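Local structure of ribose 5-phosphate isomerase (Trypanosoma cruzi, 3M1P) at the interface of chains A and B. The protein catalyses the interconversion of ribose 5-phosphate and ribulose 5-phosphate, as an isomerase of the type B family. Numbering follows the deposited sequence. Chains: chain A/B, Ribose 5-phosphate isomerase.

Contact 1: the interface of chains A and B. Residues chain A 45-48, 51, 78; chain B 141, 144-145, 148.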
ATOM      1  N   ASP A  45     -15.374 -10.589 -18.835  1.00 30.85           N
ATOM      2  CA  ASP A  45     -14.918 -11.478 -17.773  1.00 28.96           C
ATOM      3  C   ASP A  45     -13.399 -11.509 -17.809  1.00 27.47           C
ATOM      4  O   ASP A  45     -12.804 -11.871 -18.830  1.00 26.49           O
ATOM      5  CB  ASP A  45     -15.461 -12.901 -17.965  1.00 29.28           C
ATOM      6  CG  ASP A  45     -16.976 -12.993 -17.833  1.00 29.76           C
ATOM      7  OD1 ASP A  45     -17.619 -12.074 -17.277  1.00 30.29           O
ATOM      8  OD2 ASP A  45     -17.530 -14.017 -18.282  1.00 30.84           O
ATOM      9  N   TYR A  46     -12.774 -11.145 -16.685  1.00 25.75           N
ATOM     10  CA  TYR A  46     -11.302 -11.036 -16.614  1.00 23.73           C
ATOM     11  C   TYR A  46     -10.519 -12.292 -17.061  1.00 22.90           C
ATOM     12  O   TYR A  46      -9.490 -12.152 -17.715  1.00 23.08           O
ATOM     13  CB  TYR A  46     -10.833 -10.541 -15.221  1.00 23.13           C
ATOM     14  CG  TYR A  46     -11.131 -11.498 -14.095  1.00 22.09           C
ATOM     15  CD1 TYR A  46     -10.241 -12.518 -13.767  1.00 21.18           C
ATOM     16  CD2 TYR A  46     -12.324 -11.399 -13.363  1.00 21.85           C
ATOM     17  CE1 TYR A  46     -10.537 -13.427 -12.741  1.00 20.69           C
ATOM     18  CE2 TYR A  46     -12.615 -12.294 -12.334  1.00 21.32           C
ATOM     19  CZ  TYR A  46     -11.714 -13.304 -12.031  1.00 20.30           C
ATOM     20  OH  TYR A  46     -11.993 -14.188 -11.020  1.00 20.75           O
ATOM     21  N   PRO A  47     -10.995 -13.520 -16.723  1.00 22.14           N
ATOM     22  CA  PRO A  47     -10.208 -14.701 -17.116  1.00 21.69           C
ATOM     23  C   PRO A  47      -9.941 -14.830 -18.623  1.00 21.63           C
ATOM     24  O   PRO A  47      -8.886 -15.325 -18.997  1.00 21.17           O
ATOM     25  CB  PRO A  47     -11.066 -15.867 -16.631  1.00 21.55           C
ATOM     26  CG  PRO A  47     -11.855 -15.298 -15.509  1.00 21.98           C
ATOM     27  CD  PRO A  47     -12.209 -13.926 -15.989  1.00 21.91           C
ATOM     28  N   ASP A  48     -10.879 -14.362 -19.453  1.00 21.76           N
ATOM     29  CA  ASP A  48     -10.772 -14.397 -20.923  1.00 22.17           C
ATOM     30  C   ASP A  48      -9.611 -13.557 -21.450  1.00 21.93           C
ATOM     31  O   ASP A  48      -8.926 -13.947 -22.395  1.00 21.84           O
ATOM     32  CB  ASP A  48     -12.075 -13.901 -21.584  1.00 21.95           C
ATOM     33  CG  ASP A  48     -13.268 -14.796 -21.296  1.00 22.51           C
ATOM     34  OD1 ASP A  48     -13.095 -16.027 -21.118  1.00 22.80           O
ATOM     35  OD2 ASP A  48     -14.397 -14.257 -21.247  1.00 23.54           O
ATOM     36  N   SER A  51      -6.268 -14.989 -19.876  1.00 21.56           N
ATOM     37  CA  SER A  51      -5.919 -16.143 -20.719  1.00 22.01           C
ATOM     38  C   SER A  51      -5.295 -15.675 -22.028  1.00 21.48           C
ATOM     39  O   SER A  51      -4.247 -16.163 -22.429  1.00 21.46           O
ATOM     40  CB  SER A  51      -7.169 -16.980 -21.018  1.00 22.20           C
ATOM     41  OG  SER A  51      -6.850 -18.082 -21.854  1.00 24.76           O
ATOM     42  N   ALA A  78      -5.954 -16.228 -12.737  1.00 13.97           N
ATOM     43  CA  ALA A  78      -6.191 -16.756 -14.082  1.00 14.43           C
ATOM     44  C   ALA A  78      -4.902 -16.930 -14.885  1.00 14.93           C
ATOM     45  O   ALA A  78      -4.653 -18.016 -15.419  1.00 15.79           O
ATOM     46  CB  ALA A  78      -7.205 -15.888 -14.846  1.00 14.18           C
TER
ATOM     47  N   ARG B 141     -17.034 -16.344 -13.759  1.00 22.85           N
ATOM     48  CA  ARG B 141     -15.610 -16.050 -13.957  1.00 22.05           C
ATOM     49  C   ARG B 141     -14.705 -17.066 -13.264  1.00 22.23           C
ATOM     50  O   ARG B 141     -13.672 -17.470 -13.823  1.00 21.84           O
ATOM     51  CB  ARG B 141     -15.288 -14.628 -13.495  1.00 22.17           C
ATOM     52  CG  ARG B 141     -15.892 -13.566 -14.386  1.00 20.46           C
ATOM     53  CD  ARG B 141     -16.130 -12.270 -13.650  1.00 19.76           C
ATOM     54  NE  ARG B 141     -16.795 -11.277 -14.500  1.00 19.23           N
ATOM     55  CZ  ARG B 141     -17.185 -10.076 -14.080  1.00 19.66           C
ATOM     56  NH1 ARG B 141     -16.985  -9.699 -12.816  1.00 18.81           N
ATOM     57  NH2 ARG B 141     -17.784  -9.250 -14.921  1.00 19.99           N
ATOM     58  N   LYS B 144     -14.615 -20.026 -15.373  1.00 23.92           N
ATOM     59  CA  LYS B 144     -13.712 -19.750 -16.485  1.00 24.13           C
ATOM     60  C   LYS B 144     -12.246 -19.995 -16.112  1.00 24.11           C
ATOM     61  O   LYS B 144     -11.456 -20.402 -16.955  1.00 24.71           O
ATOM     62  CB  LYS B 144     -13.941 -18.342 -17.054  1.00 24.38           C
ATOM     63  CG  LYS B 144     -15.249 -18.233 -17.832  1.00 23.82           C
ATOM     64  CD  LYS B 144     -15.349 -16.940 -18.599  1.00 23.07           C
ATOM     65  CE  LYS B 144     -16.702 -16.832 -19.301  1.00 22.76           C
ATOM     66  NZ  LYS B 144     -16.760 -15.610 -20.168  1.00 22.25           N
ATOM     67  N   ILE B 145     -11.900 -19.778 -14.844  1.00 24.13           N
ATOM     68  CA  ILE B 145     -10.564 -20.091 -14.325  1.00 24.04           C
ATOM     69  C   ILE B 145     -10.324 -21.602 -14.327  1.00 24.23           C
ATOM     70  O   ILE B 145      -9.238 -22.059 -14.699  1.00 23.88           O
ATOM     71  CB  ILE B 145     -10.342 -19.515 -12.883  1.00 23.96           C
ATOM     72  CG1 ILE B 145     -10.342 -17.982 -12.907  1.00 23.44           C
ATOM     73  CG2 ILE B 145      -9.063 -20.085 -12.263  1.00 23.52           C
ATOM     74  CD1 ILE B 145     -10.259 -17.321 -11.529  1.00 24.23           C
ATOM     75  N   ILE B 148      -9.676 -22.760 -17.822  1.00 25.27           N
ATOM     76  CA  ILE B 148      -8.267 -22.568 -18.190  1.00 25.13           C
ATOM     77  C   ILE B 148      -7.393 -23.716 -17.667  1.00 25.83           C
ATOM     78  O   ILE B 148      -6.535 -24.214 -18.394  1.00 25.47           O
ATOM     79  CB  ILE B 148      -7.689 -21.203 -17.708  1.00 25.44           C
ATOM     80  CG1 ILE B 148      -8.441 -20.032 -18.355  1.00 24.24           C
ATOM     81  CG2 ILE B 148      -6.159 -21.127 -17.990  1.00 24.05           C
ATOM     82  CD1 ILE B 148      -8.167 -18.671 -17.720  1.00 24.49           C
TER
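B:Lys144 and B:Arg141 reach from one helix of chain B to the acidic start of a helix in chain A, and A:Asp45 receives both. The lysine side chain is extended beyond CG, and its ammonium group sits between two carboxylates. NZ of B:Lys144 forms salt-bridging hydrogen bonds to A:Asp45 OD2 at 2.6 Å and to A:Asp48 OD2 at 2.9 Å. The two acids present themselves differently: A:Asp48 uses its syn lone pair, whereas A:Asp45 is met on the anti side and slightly out of its plane. The other oxygen, A:Asp45 OD1, takes NE of B:Arg141 at 3.0 Å in a nearly straight bond, 170° at the hydrogen. That donor lies above the carboxylate plane, although the oxygen stays in the plane of the guanidinium. With both oxygens engaged, rotation of the A:Asp45 carboxylate should be restricted, and the paired acids would be expected to stabilise the lysine charge.

Beneath these charges the packing is close. The aliphatic root of B:Arg141 leans over the rim of the A:Tyr46 ring, CB lying 3.7 Å from CE2, on the same face as CD of A:Pro47. The proline fits between the arginine and lysine stems; its CG comes within 3.3 Å of B:Arg141 O, and its CB packs on B:Lys144 CB. CD1 of B:Ile145 caps the far end of the tyrosine near its hydroxyl.

Farther along the helix the contact thins out to a methyl group. CD1 of B:Ile148 touches A:Pro47 O at 3.7 Å, A:Ser51 CB at 3.8 Å and A:Ala78 CB at 4.1 Å. The serine OG is anti to the backbone N (chi1 179°), leaving CB to make the contact.

In the fold, helix 136-150 of chain B lies against the N-terminal turns of helix 46-58 of chain A, and its end reaches helix 73-80 of chain A at A:Ala78.

Contact 2: the interface of chains A and B. Residues chain A 87-88, 95, 99, 103; chain B 46, 73-74, 77.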
ATOM      1  N   ALA A  87       2.931 -14.662 -13.084  1.00 11.69           N
ATOM      2  CA  ALA A  87       2.163 -13.430 -13.037  1.00 11.58           C
ATOM      3  C   ALA A  87       2.143 -12.890 -11.619  1.00 11.58           C
ATOM      4  O   ALA A  87       1.673 -13.566 -10.687  1.00 11.49           O
ATOM      5  CB  ALA A  87       0.745 -13.672 -13.525  1.00 11.78           C
ATOM      6  N   ALA A  88       2.657 -11.672 -11.479  1.00 10.92           N
ATOM      7  CA  ALA A  88       2.847 -11.032 -10.184  1.00 11.15           C
ATOM      8  C   ALA A  88       1.860  -9.890  -9.983  1.00 11.11           C
ATOM      9  O   ALA A  88       1.887  -8.892 -10.733  1.00 11.22           O
ATOM     10  CB  ALA A  88       4.274 -10.525 -10.062  1.00 10.03           C
ATOM     11  N   THR A  95       7.394  -4.493  -4.742  1.00 12.66           N
ATOM     12  CA  THR A  95       6.868  -5.752  -5.306  1.00 12.23           C
ATOM     13  C   THR A  95       7.119  -5.853  -6.820  1.00 12.71           C
ATOM     14  O   THR A  95       7.410  -6.932  -7.320  1.00 12.72           O
ATOM     15  CB  THR A  95       5.371  -5.891  -5.059  1.00 12.06           C
ATOM     16  OG1 THR A  95       4.726  -4.670  -5.448  1.00 10.84           O
ATOM     17  CG2 THR A  95       5.094  -6.189  -3.576  1.00 10.75           C
ATOM     18  N   SER A  99       9.463  -8.910  -7.993  1.00 13.81           N
ATOM     19  CA  SER A  99       8.806  -9.882  -8.878  1.00 13.72           C
ATOM     20  C   SER A  99       9.701 -10.245 -10.061  1.00 13.60           C
ATOM     21  O   SER A  99       9.732 -11.406 -10.511  1.00 13.41           O
ATOM     22  CB  SER A  99       7.465  -9.349  -9.379  1.00 12.98           C
ATOM     23  OG  SER A  99       7.630  -8.328 -10.345  1.00 14.19           O
ATOM     24  N   ASN A 103      11.598 -13.530  -8.897  1.00 14.24           N
ATOM     25  CA  ASN A 103      10.653 -14.457  -9.526  1.00 13.98           C
ATOM     26  C   ASN A 103      10.707 -14.497 -11.043  1.00 14.18           C
ATOM     27  O   ASN A 103       9.977 -15.280 -11.659  1.00 13.24           O
ATOM     28  CB  ASN A 103       9.229 -14.152  -9.066  1.00 13.54           C
ATOM     29  CG  ASN A 103       9.128 -14.027  -7.548  1.00 13.64           C
ATOM     30  OD1 ASN A 103       9.256 -15.014  -6.824  1.00 16.63           O
ATOM     31  ND2 ASN A 103       8.938 -12.820  -7.071  1.00  8.98           N
TER
ATOM     32  N   TYR B  46      10.510 -21.341  -1.136  1.00 23.24           N
ATOM     33  CA  TYR B  46       9.065 -21.082  -1.014  1.00 21.41           C
ATOM     34  C   TYR B  46       8.159 -22.048  -1.811  1.00 20.68           C
ATOM     35  O   TYR B  46       7.094 -22.422  -1.315  1.00 21.12           O
ATOM     36  CB  TYR B  46       8.725 -19.603  -1.310  1.00 20.63           C
ATOM     37  CG  TYR B  46       9.031 -19.175  -2.724  1.00 19.58           C
ATOM     38  CD1 TYR B  46       8.140 -19.445  -3.761  1.00 18.24           C
ATOM     39  CD2 TYR B  46      10.233 -18.532  -3.033  1.00 19.63           C
ATOM     40  CE1 TYR B  46       8.437 -19.088  -5.078  1.00 19.08           C
ATOM     41  CE2 TYR B  46      10.536 -18.162  -4.334  1.00 18.64           C
ATOM     42  CZ  TYR B  46       9.629 -18.434  -5.350  1.00 18.55           C
ATOM     43  OH  TYR B  46       9.913 -18.070  -6.642  1.00 19.48           O
ATOM     44  N   ILE B  73       4.863 -12.905  -3.494  1.00 11.81           N
ATOM     45  CA  ILE B  73       4.688 -13.020  -4.949  1.00 12.46           C
ATOM     46  C   ILE B  73       4.971 -14.428  -5.453  1.00 12.57           C
ATOM     47  O   ILE B  73       4.149 -14.995  -6.189  1.00 13.43           O
ATOM     48  CB  ILE B  73       5.574 -11.990  -5.722  1.00 12.36           C
ATOM     49  CG1 ILE B  73       5.213 -10.564  -5.286  1.00 12.59           C
ATOM     50  CG2 ILE B  73       5.408 -12.170  -7.243  1.00 12.56           C
ATOM     51  CD1 ILE B  73       6.141  -9.502  -5.810  1.00 13.02           C
ATOM     52  N   GLY B  74       6.125 -14.979  -5.068  1.00 12.48           N
ATOM     53  CA  GLY B  74       6.493 -16.377  -5.366  1.00 12.70           C
ATOM     54  C   GLY B  74       5.478 -17.380  -4.816  1.00 13.13           C
ATOM     55  O   GLY B  74       5.043 -18.303  -5.518  1.00 13.25           O
ATOM     56  N   ILE B  77       2.387 -17.251  -7.031  1.00 13.01           N
ATOM     57  CA  ILE B  77       2.618 -17.845  -8.345  1.00 13.28           C
ATOM     58  C   ILE B  77       2.585 -19.369  -8.196  1.00 13.87           C
ATOM     59  O   ILE B  77       1.791 -20.036  -8.864  1.00 14.23           O
ATOM     60  CB  ILE B  77       3.959 -17.362  -8.981  1.00 13.49           C
ATOM     61  CG1 ILE B  77       3.890 -15.853  -9.268  1.00 12.42           C
ATOM     62  CG2 ILE B  77       4.273 -18.169 -10.281  1.00 13.29           C
ATOM     63  CD1 ILE B  77       5.210 -15.197  -9.566  1.00 12.87           C
TER
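A:Asn103 and B:Tyr46 meet through side chains set by their first torsions. The asparagine CG is anti to its carbonyl carbon (chi1 -49°), while the tyrosine CG occupies the crowded position between backbone N and carbonyl carbon (chi1 64°). These turns bring the amide oxygen OD1 of A:Asn103 to 3.1 Å from the phenol OH of B:Tyr46. OD1 sits over the face of the phenol at its hydroxyl, the amide plane turned 73° against the ring. With the hydroxyl as donor this is a bent and possibly weak hydrogen bond, because the acceptor lies far out of the ring plane that the phenol hydrogen prefers. The same OD1 lies 3.4 Å from CA of B:Gly74, where the absence of a side chain permits the amide to come close to the helix start. On its other branch ND2 rests 3.6 Å from CG2 of B:Ile73, which gives the amide an apolar neighbour.

B:Ile73 divides its two branches among several chain A residues. CD1 touches CB of both A:Thr95 and A:Ser99, each at 3.8 Å, the isoleucine crossing the threonine side chain at about a right angle. The same CD1 comes nearer still to the backbone oxygen A:Thr95 O, at 3.2 Å. One turn on, CG1 of B:Ile77 faces the backbone oxygen of A:Ala87.

B:Ile73 and B:Gly74 end the glycine-rich G-S-G-I-G loop and open helix 73-80, a segment that forms part of the active site in this family. A:Asn103 follows helix 93-101 and belongs to the part of the neighbouring subunit that completes such a site, so the packing of B:Ile73 probably keeps the two halves in register. The methyl-to-methyl contact of A:Ala88 CB with B:Ile73 CG2 is tight, at 3.5 Å.

The centres of contact 1 and contact 2 lie about 20 Å apart along one two-fold symmetric interface, and each recurs with the chains exchanged. They draw on the same elements: helix 46-58 starts with Tyr46, which serves chain A in contact 1 and chain B in contact 2, and helix 73-80 supplies Ala78 of chain A to contact 1 and Ile73, Gly74 and Ile77 of chain B to contact 2. Contact 1 brings the partner's helix 136-150 to Tyr46 and Asp45, contact 2 the partner's Asn103 to the loop at Ile73. Dimer formation and a complete active site may therefore be coupled; the deposited assembly holds four copies, presumably two such pairs.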